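Local coordinates for protein geranyltranstransferase (Enterococcus faecalis, PDB 3P8L) that probably makes farnesyl diphosphate by joining isopentenyl diphosphate to geranyl diphosphate, with magnesium as cofactor, at residues A[39-44]-A[106-111]. Residues are numbered along the deposited sequence; the frame is centred on the assembly and turned at random.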
loop_
_atom_site.group_PDB
_atom_site.type_symbol
_atom_site.label_atom_id
_atom_site.label_comp_id
_atom_site.label_asym_id
_atom_site.label_seq_id
_atom_site.Cartn_x
_atom_site.Cartn_y
_atom_site.Cartn_z
ATOM N N LYS A 39 5.503 15.325 -0.910
ATOM C CA LYS A 39 6.910 14.998 -0.669
ATOM C C LYS A 39 7.435 15.540 0.670
ATOM O O LYS A 39 7.985 14.802 1.483
ATOM C CB LYS A 39 7.756 15.524 -1.824
ATOM C CG LYS A 39 9.253 15.266 -1.698
ATOM C CD LYS A 39 10.058 16.095 -2.710
ATOM C CE LYS A 39 9.738 15.676 -4.152
ATOM N NZ LYS A 39 10.547 16.447 -5.147
ATOM N N GLU A 40 7.214 16.824 0.927
ATOM C CA GLU A 40 7.682 17.437 2.183
ATOM C C GLU A 40 7.004 16.887 3.426
ATOM O O GLU A 40 7.620 16.760 4.480
ATOM C CB GLU A 40 7.478 18.952 2.144
ATOM C CG GLU A 40 8.552 19.664 1.371
ATOM C CD GLU A 40 8.181 21.109 1.104
ATOM O OE1 GLU A 40 7.681 21.754 2.051
ATOM O OE2 GLU A 40 8.361 21.587 -0.040
ATOM N N ALA A 41 5.737 16.551 3.292
ATOM C CA ALA A 41 4.999 16.024 4.423
ATOM C C ALA A 41 5.468 14.603 4.773
ATOM O O ALA A 41 5.644 14.266 5.958
ATOM C CB ALA A 41 3.522 16.069 4.133
ATOM N N MET A 42 5.736 13.802 3.743
ATOM C CA MET A 42 6.302 12.462 3.945
ATOM C C MET A 42 7.705 12.561 4.540
ATOM O O MET A 42 8.022 11.857 5.496
ATOM C CB MET A 42 6.278 11.646 2.630
ATOM C CG MET A 42 4.857 11.275 2.174
ATOM S SD MET A 42 4.571 10.286 0.667
ATOM C CE MET A 42 5.380 11.356 -0.493
ATOM N N LEU A 43 8.543 13.437 3.980
ATOM C CA LEU A 43 9.901 13.633 4.502
ATOM C C LEU A 43 9.872 14.161 5.934
ATOM O O LEU A 43 10.728 13.823 6.736
ATOM C CB LEU A 43 10.715 14.585 3.619
ATOM C CG LEU A 43 11.215 14.155 2.236
ATOM C CD1 LEU A 43 11.888 15.331 1.497
ATOM C CD2 LEU A 43 12.194 12.981 2.334
ATOM N N TYR A 44 8.884 14.994 6.269
ATOM C CA TYR A 44 8.782 15.468 7.643
ATOM C C TYR A 44 8.718 14.296 8.628
ATOM O O TYR A 44 9.497 14.241 9.594
ATOM C CB TYR A 44 7.568 16.384 7.842
ATOM C CG TYR A 44 7.356 16.744 9.298
ATOM C CD1 TYR A 44 8.142 17.725 9.906
ATOM C CD2 TYR A 44 6.358 16.137 10.049
ATOM C CE1 TYR A 44 7.955 18.079 11.246
ATOM C CE2 TYR A 44 6.171 16.458 11.405
ATOM C CZ TYR A 44 6.988 17.439 11.990
ATOM O OH TYR A 44 6.828 17.798 13.308
ATOM N N PRO A 106 5.670 18.185 16.671
ATOM C CA PRO A 106 4.272 18.033 16.265
ATOM C C PRO A 106 4.069 16.930 15.235
ATOM O O PRO A 106 4.944 16.681 14.399
ATOM C CB PRO A 106 3.928 19.388 15.638
ATOM C CG PRO A 106 5.238 20.038 15.358
ATOM C CD PRO A 106 6.167 19.541 16.376
ATOM N N THR A 107 2.911 16.302 15.306
ATOM C CA THR A 107 2.549 15.198 14.433
ATOM C C THR A 107 2.236 15.741 13.060
ATOM O O THR A 107 2.034 16.959 12.898
ATOM C CB THR A 107 1.382 14.396 14.998
ATOM O OG1 THR A 107 0.382 15.300 15.466
ATOM C CG2 THR A 107 1.849 13.521 16.174
ATOM N N ASN A 108 2.239 14.847 12.071
ATOM C CA ASN A 108 2.054 15.240 10.681
ATOM C C ASN A 108 0.803 16.112 10.415
ATOM O O ASN A 108 0.910 17.142 9.755
ATOM C CB ASN A 108 2.080 14.012 9.771
ATOM C CG ASN A 108 2.295 14.375 8.326
ATOM O OD1 ASN A 108 1.436 14.994 7.713
ATOM N ND2 ASN A 108 3.443 13.981 7.761
ATOM N N HIS A 109 -0.355 15.711 10.938
ATOM C CA HIS A 109 -1.594 16.489 10.762
ATOM C C HIS A 109 -1.573 17.859 11.437
ATOM O O HIS A 109 -2.232 18.771 10.964
ATOM C CB HIS A 109 -2.836 15.707 11.213
ATOM C CG HIS A 109 -2.856 15.347 12.660
ATOM N ND1 HIS A 109 -2.166 14.258 13.158
ATOM C CD2 HIS A 109 -3.538 15.878 13.711
ATOM C CE1 HIS A 109 -2.407 14.145 14.453
ATOM N NE2 HIS A 109 -3.233 15.115 14.815
ATOM N N LYS A 110 -0.806 17.993 12.524
ATOM C CA LYS A 110 -0.629 19.280 13.217
ATOM C C LYS A 110 0.223 20.213 12.398
ATOM O O LYS A 110 0.052 21.436 12.445
ATOM C CB LYS A 110 0.002 19.093 14.605
ATOM C CG LYS A 110 -0.916 18.403 15.611
ATOM C CD LYS A 110 -2.322 18.981 15.598
ATOM C CE LYS A 110 -2.431 20.203 16.499
ATOM N NZ LYS A 110 -3.853 20.606 16.611
ATOM N N VAL A 111 1.141 19.644 11.622
ATOM C CA VAL A 111 1.921 20.491 10.750
ATOM C C VAL A 111 1.176 20.858 9.462
ATOM O O VAL A 111 1.090 22.048 9.126
ATOM C CB VAL A 111 3.337 19.922 10.494
ATOM C CG1 VAL A 111 4.154 20.846 9.643
ATOM C CG2 VAL A 111 4.042 19.684 11.800
#
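Tyr44 reaches from helix 36-47 to the chain entering helix 108-112, and its hydroxyl donates to the carbonyl of Pro106. At 2.4 Å from Tyr44 OH to Pro106 O this hydrogen bond is modelled very short, so the exact spacing is doubtful. With Tyr44 CG anti to its backbone N (chi1 173°), the ring is carried toward 106-111, and the acceptor oxygen lies at the ring edge, in the ring plane. A tyrosine suits the place because its long, rigid ring spans the distance and still ends in a donor. On the buried side, Asn108 offers two N-H groups on ND2, which bonds Ser45 OG and, weakly, the carbonyl of Ala41, 2.9 Å from Asn108 ND2 to Ala41 O and bent to 123° at the hydrogen. Small Ala41 lets that carbonyl meet the amide and rests on Thr116 of helix 114-133. In this mainly helical isoprenoid synthase fold, the contact ties an early helix to the short helix that follows the two-stranded hairpin 101-106. Toward solvent, exposed Val111 and Pro106, compact and apolar, add only small contacts at the phenol end: Val111 CG2 comes in obliquely, 3.7 Å from Tyr44 CZ, and Pro106 CG lies 3.4 Å from Tyr44 OH.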